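Local coordinates for PAN2-PAN3 deadenylation complex catalytic subunit pan2 (Neurospora crassa, PDB 4CZX), which probably acts as the catalytic subunit of a cytoplasmic deadenylase that shortens mRNA poly(A) tails, and is represented here by its N-terminal WD40 domain, at residues P219-L231 and N238-R250. Numbering follows the deposited sequence.
Sequences PAILDPYVKVFDL and NPVPFAPLAAHVR
Val226 and Val240 form an antiparallel hydrogen-bonded pair. Val226 N donates to Val240 O at 2.9 Å, and Val240 N returns a bond to Val226 O. Phe242 N reaches Pro224 O at 2.8 Å from above the carbonyl plane, and residues 242-245 make a type I turn, closed by Leu245 N to Phe242 O. The chain then comes back, and Ala246 N meets Asp223 O nearly head-on, with a C=O...N angle of 163°. A water lies 2.9 Å from both Tyr225 O and Ala246 O and can donate to either, though it has more acceptors nearby than protons. The Asp223 carboxylate turns elsewhere, with OD2 bonded to His191.

Apolar groups fill in around these bonds. Leu222 CG lies anti to the carbonyl carbon (chi1 -70°), and CD1 rests 3.5 Å from Ala247 CB while CD2 lies near Ala246 O. With an alanine here, CD1 and CD2 are gone, which is likely to open a gap beside Ala247 and leave Ala246 O less well covered. Leu245 CD2 packs against Pro224, 3.9 Å from its CB. On the face shared by Val226 and Val240, Val226 CG2 meets Ala246 CB at 3.7 Å, and Val228 CG2 touches Val240 CG2.

The contact joins the third and fourth strands of a WD40 propeller blade, 225-230 and 235-241, to the link into the next blade. Strand 204-210 pairs with 225-230 on the side away from 235-241. Strand 248-251 begins the next sheet beside 258-262, where Val261 packs on Val226, Phe242 and Ala246.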
loop_
_atom_site.group_PDB
_atom_site.type_symbol
_atom_site.label_atom_id
_atom_site.label_comp_id
_atom_site.label_asym_id
_atom_site.label_seq_id
_atom_site.Cartn_x
_atom_site.Cartn_y
_atom_site.Cartn_z
ATOM N N PRO A 219 -37.398 -5.100 24.466
ATOM C CA PRO A 219 -35.954 -5.174 24.706
ATOM C C PRO A 219 -35.644 -6.328 25.654
ATOM O O PRO A 219 -36.515 -6.691 26.453
ATOM C CB PRO A 219 -35.633 -3.812 25.330
ATOM C CG PRO A 219 -36.742 -2.904 24.830
ATOM C CD PRO A 219 -37.955 -3.783 24.826
ATOM N N ALA A 220 -34.460 -6.922 25.545
ATOM C CA ALA A 220 -34.064 -7.956 26.500
ATOM C C ALA A 220 -33.922 -7.305 27.865
ATOM O O ALA A 220 -33.158 -6.351 28.032
ATOM C CB ALA A 220 -32.750 -8.637 26.081
ATOM N N ILE A 221 -34.668 -7.807 28.837
ATOM C CA ILE A 221 -34.630 -7.260 30.181
ATOM C C ILE A 221 -33.924 -8.218 31.140
ATOM O O ILE A 221 -34.190 -9.422 31.142
ATOM C CB ILE A 221 -36.063 -6.964 30.672
ATOM C CG1 ILE A 221 -36.774 -6.078 29.639
ATOM C CG2 ILE A 221 -36.052 -6.318 32.051
ATOM C CD1 ILE A 221 -38.252 -5.891 29.888
ATOM N N LEU A 222 -33.006 -7.683 31.940
ATOM C CA LEU A 222 -32.289 -8.486 32.937
ATOM C C LEU A 222 -33.120 -8.773 34.198
ATOM O O LEU A 222 -33.992 -7.984 34.578
ATOM C CB LEU A 222 -30.996 -7.785 33.327
ATOM C CG LEU A 222 -29.950 -7.789 32.216
ATOM C CD1 LEU A 222 -28.920 -6.697 32.466
ATOM C CD2 LEU A 222 -29.289 -9.164 32.154
ATOM N N ASP A 223 -32.833 -9.899 34.852
ATOM C CA ASP A 223 -33.556 -10.303 36.063
ATOM C C ASP A 223 -33.085 -9.557 37.315
ATOM O O ASP A 223 -31.916 -9.185 37.417
ATOM C CB ASP A 223 -33.419 -11.813 36.286
ATOM C CG ASP A 223 -34.278 -12.630 35.333
ATOM O OD1 ASP A 223 -35.355 -12.140 34.906
ATOM O OD2 ASP A 223 -33.886 -13.769 35.016
ATOM N N PRO A 224 -33.996 -9.348 38.285
ATOM C CA PRO A 224 -33.695 -8.633 39.530
ATOM C C PRO A 224 -33.017 -9.535 40.556
ATOM O O PRO A 224 -33.273 -9.435 41.768
ATOM C CB PRO A 224 -35.082 -8.203 40.020
ATOM C CG PRO A 224 -35.962 -9.311 39.555
ATOM C CD PRO A 224 -35.434 -9.674 38.187
ATOM N N TYR A 225 -32.169 -10.433 40.071
ATOM C CA TYR A 225 -31.474 -11.363 40.947
ATOM C C TYR A 225 -30.333 -12.038 40.224
ATOM O O TYR A 225 -30.274 -12.052 38.993
ATOM C CB TYR A 225 -32.424 -12.436 41.490
ATOM C CG TYR A 225 -33.298 -13.072 40.432
ATOM C CD1 TYR A 225 -32.785 -14.012 39.545
ATOM C CD2 TYR A 225 -34.645 -12.738 40.327
ATOM C CE1 TYR A 225 -33.584 -14.592 38.566
ATOM C CE2 TYR A 225 -35.456 -13.316 39.352
ATOM C CZ TYR A 225 -34.922 -14.242 38.480
ATOM O OH TYR A 225 -35.715 -14.821 37.515
ATOM N N VAL A 226 -29.431 -12.599 41.018
ATOM C CA VAL A 226 -28.418 -13.517 40.531
ATOM C C VAL A 226 -28.867 -14.936 40.877
ATOM O O VAL A 226 -29.277 -15.197 42.013
ATOM C CB VAL A 226 -27.046 -13.221 41.161
ATOM C CG1 VAL A 226 -26.053 -14.337 40.837
ATOM C CG2 VAL A 226 -26.526 -11.882 40.687
ATOM N N LYS A 227 -28.825 -15.843 39.905
ATOM C CA LYS A 227 -29.157 -17.240 40.175
ATOM C C LYS A 227 -27.950 -17.968 40.763
ATOM O O LYS A 227 -26.825 -17.741 40.342
ATOM C CB LYS A 227 -29.636 -17.940 38.907
ATOM C CG LYS A 227 -31.072 -17.603 38.526
ATOM C CD LYS A 227 -32.029 -18.019 39.661
ATOM C CE LYS A 227 -33.378 -18.455 39.125
ATOM N NZ LYS A 227 -33.381 -19.911 38.802
ATOM N N VAL A 228 -28.196 -18.828 41.749
ATOM C CA VAL A 228 -27.113 -19.492 42.477
ATOM C C VAL A 228 -27.303 -21.004 42.524
ATOM O O VAL A 228 -28.396 -21.496 42.818
ATOM C CB VAL A 228 -27.013 -18.962 43.937
ATOM C CG1 VAL A 228 -25.837 -19.614 44.688
ATOM C CG2 VAL A 228 -26.902 -17.440 43.944
ATOM N N PHE A 229 -26.224 -21.734 42.264
ATOM C CA PHE A 229 -26.251 -23.192 42.278
ATOM C C PHE A 229 -25.124 -23.743 43.153
ATOM O O PHE A 229 -23.991 -23.274 43.070
ATOM C CB PHE A 229 -26.135 -23.742 40.851
ATOM C CG PHE A 229 -26.365 -25.224 40.750
ATOM C CD1 PHE A 229 -27.642 -25.722 40.548
ATOM C CD2 PHE A 229 -25.302 -26.117 40.839
ATOM C CE1 PHE A 229 -27.868 -27.080 40.450
ATOM C CE2 PHE A 229 -25.523 -27.483 40.749
ATOM C CZ PHE A 229 -26.821 -27.964 40.555
ATOM N N ASP A 230 -25.457 -24.729 43.982
ATOM C CA ASP A 230 -24.518 -25.378 44.895
ATOM C C ASP A 230 -23.784 -26.497 44.173
ATOM O O ASP A 230 -24.370 -27.537 43.899
ATOM C CB ASP A 230 -25.279 -25.923 46.113
ATOM C CG ASP A 230 -24.380 -26.629 47.137
ATOM O OD1 ASP A 230 -23.187 -26.913 46.868
ATOM O OD2 ASP A 230 -24.904 -26.916 48.232
ATOM N N LEU A 231 -22.503 -26.290 43.875
ATOM C CA LEU A 231 -21.733 -27.258 43.094
ATOM C C LEU A 231 -21.281 -28.443 43.939
ATOM O O LEU A 231 -21.068 -29.541 43.422
ATOM C CB LEU A 231 -20.506 -26.593 42.452
ATOM C CG LEU A 231 -20.571 -26.274 40.960
ATOM C CD1 LEU A 231 -19.173 -26.073 40.389
ATOM C CD2 LEU A 231 -21.342 -27.344 40.179
ATOM N N ASN A 238 -31.061 -20.528 46.962
ATOM C CA ASN A 238 -31.899 -19.340 46.875
ATOM C C ASN A 238 -31.190 -18.286 46.038
ATOM O O ASN A 238 -29.980 -18.101 46.165
ATOM C CB ASN A 238 -32.218 -18.777 48.262
ATOM C CG ASN A 238 -33.132 -19.688 49.077
ATOM O OD1 ASN A 238 -34.105 -20.245 48.564
ATOM N ND2 ASN A 238 -32.821 -19.834 50.354
ATOM N N PRO A 239 -31.937 -17.598 45.175
ATOM C CA PRO A 239 -31.306 -16.537 44.382
ATOM C C PRO A 239 -30.882 -15.364 45.263
ATOM O O PRO A 239 -31.413 -15.200 46.365
ATOM C CB PRO A 239 -32.405 -16.131 43.397
ATOM C CG PRO A 239 -33.672 -16.587 44.020
ATOM C CD PRO A 239 -33.344 -17.815 44.801
ATOM N N VAL A 240 -29.907 -14.591 44.801
ATOM C CA VAL A 240 -29.522 -13.359 45.474
ATOM C C VAL A 240 -30.310 -12.180 44.910
ATOM O O VAL A 240 -30.143 -11.811 43.738
ATOM C CB VAL A 240 -28.015 -13.080 45.335
ATOM C CG1 VAL A 240 -27.659 -11.737 45.968
ATOM C CG2 VAL A 240 -27.207 -14.203 45.972
ATOM N N PRO A 241 -31.173 -11.581 45.741
ATOM C CA PRO A 241 -31.983 -10.438 45.307
ATOM C C PRO A 241 -31.107 -9.270 44.884
ATOM O O PRO A 241 -30.165 -8.921 45.591
ATOM C CB PRO A 241 -32.798 -10.084 46.557
ATOM C CG PRO A 241 -32.758 -11.318 47.414
ATOM C CD PRO A 241 -31.425 -11.935 47.151
ATOM N N PHE A 242 -31.409 -8.681 43.733
ATOM C CA PHE A 242 -30.619 -7.574 43.228
ATOM C C PHE A 242 -31.518 -6.637 42.419
ATOM O O PHE A 242 -31.548 -6.693 41.184
ATOM C CB PHE A 242 -29.454 -8.099 42.382
ATOM C CG PHE A 242 -28.419 -7.065 42.065
ATOM C CD1 PHE A 242 -27.525 -6.637 43.031
ATOM C CD2 PHE A 242 -28.340 -6.518 40.798
ATOM C CE1 PHE A 242 -26.557 -5.687 42.727
ATOM C CE2 PHE A 242 -27.373 -5.570 40.488
ATOM C CZ PHE A 242 -26.482 -5.152 41.448
ATOM N N ALA A 243 -32.250 -5.787 43.137
ATOM C CA ALA A 243 -33.226 -4.866 42.546
ATOM C C ALA A 243 -32.687 -3.972 41.421
ATOM O O ALA A 243 -33.428 -3.660 40.488
ATOM C CB ALA A 243 -33.842 -3.995 43.640
ATOM N N PRO A 244 -31.409 -3.541 41.490
ATOM C CA PRO A 244 -30.932 -2.757 40.335
ATOM C C PRO A 244 -30.819 -3.528 39.016
ATOM O O PRO A 244 -30.406 -2.911 38.036
ATOM C CB PRO A 244 -29.542 -2.287 40.783
ATOM C CG PRO A 244 -29.623 -2.279 42.285
ATOM C CD PRO A 244 -30.468 -3.459 42.624
ATOM N N LEU A 245 -31.200 -4.810 39.002
ATOM C CA LEU A 245 -31.107 -5.714 37.840
ATOM C C LEU A 245 -29.681 -6.191 37.606
ATOM O O LEU A 245 -28.786 -5.399 37.317
ATOM C CB LEU A 245 -31.640 -5.068 36.561
ATOM C CG LEU A 245 -33.067 -4.548 36.719
ATOM C CD1 LEU A 245 -33.598 -4.076 35.384
ATOM C CD2 LEU A 245 -33.957 -5.634 37.344
ATOM N N ALA A 246 -29.487 -7.499 37.696
ATOM C CA ALA A 246 -28.135 -8.071 37.690
ATOM C C ALA A 246 -27.650 -8.367 36.289
ATOM O O ALA A 246 -28.210 -9.217 35.601
ATOM C CB ALA A 246 -28.097 -9.327 38.528
ATOM N N ALA A 247 -26.586 -7.673 35.889
ATOM C CA ALA A 247 -26.034 -7.785 34.543
ATOM C C ALA A 247 -24.775 -8.652 34.532
ATOM O O ALA A 247 -24.567 -9.442 33.606
ATOM C CB ALA A 247 -25.736 -6.402 33.987
ATOM N N HIS A 248 -23.936 -8.491 35.555
ATOM C CA HIS A 248 -22.690 -9.252 35.648
ATOM C C HIS A 248 -22.416 -9.703 37.066
ATOM O O HIS A 248 -22.904 -9.102 38.039
ATOM C CB HIS A 248 -21.507 -8.425 35.130
ATOM C CG HIS A 248 -21.743 -7.863 33.766
ATOM N ND1 HIS A 248 -21.609 -8.616 32.620
ATOM C CD2 HIS A 248 -22.157 -6.640 33.373
ATOM C CE1 HIS A 248 -21.933 -7.875 31.576
ATOM N NE2 HIS A 248 -22.264 -6.671 32.006
ATOM N N VAL A 249 -21.636 -10.775 37.171
ATOM C CA VAL A 249 -21.300 -11.351 38.456
ATOM C C VAL A 249 -19.943 -12.051 38.392
ATOM O O VAL A 249 -19.581 -12.678 37.389
ATOM C CB VAL A 249 -22.389 -12.346 38.938
ATOM C CG1 VAL A 249 -22.440 -13.580 38.033
ATOM C CG2 VAL A 249 -22.184 -12.727 40.399
ATOM N N ARG A 250 -19.186 -11.898 39.469
ATOM C CA ARG A 250 -17.946 -12.636 39.657
ATOM C C ARG A 250 -17.886 -13.126 41.087
ATOM O O ARG A 250 -18.255 -12.397 42.008
ATOM C CB ARG A 250 -16.719 -11.769 39.365
ATOM C CG ARG A 250 -16.499 -11.442 37.896
ATOM C CD ARG A 250 -16.094 -12.680 37.114
ATOM N NE ARG A 250 -15.798 -12.382 35.707
ATOM C CZ ARG A 250 -16.642 -12.585 34.704
ATOM N NH1 ARG A 250 -17.871 -13.052 34.927
ATOM N NH2 ARG A 250 -16.265 -12.301 33.469
HETATM O O HOH W 1 -29.864 -11.540 36.153
#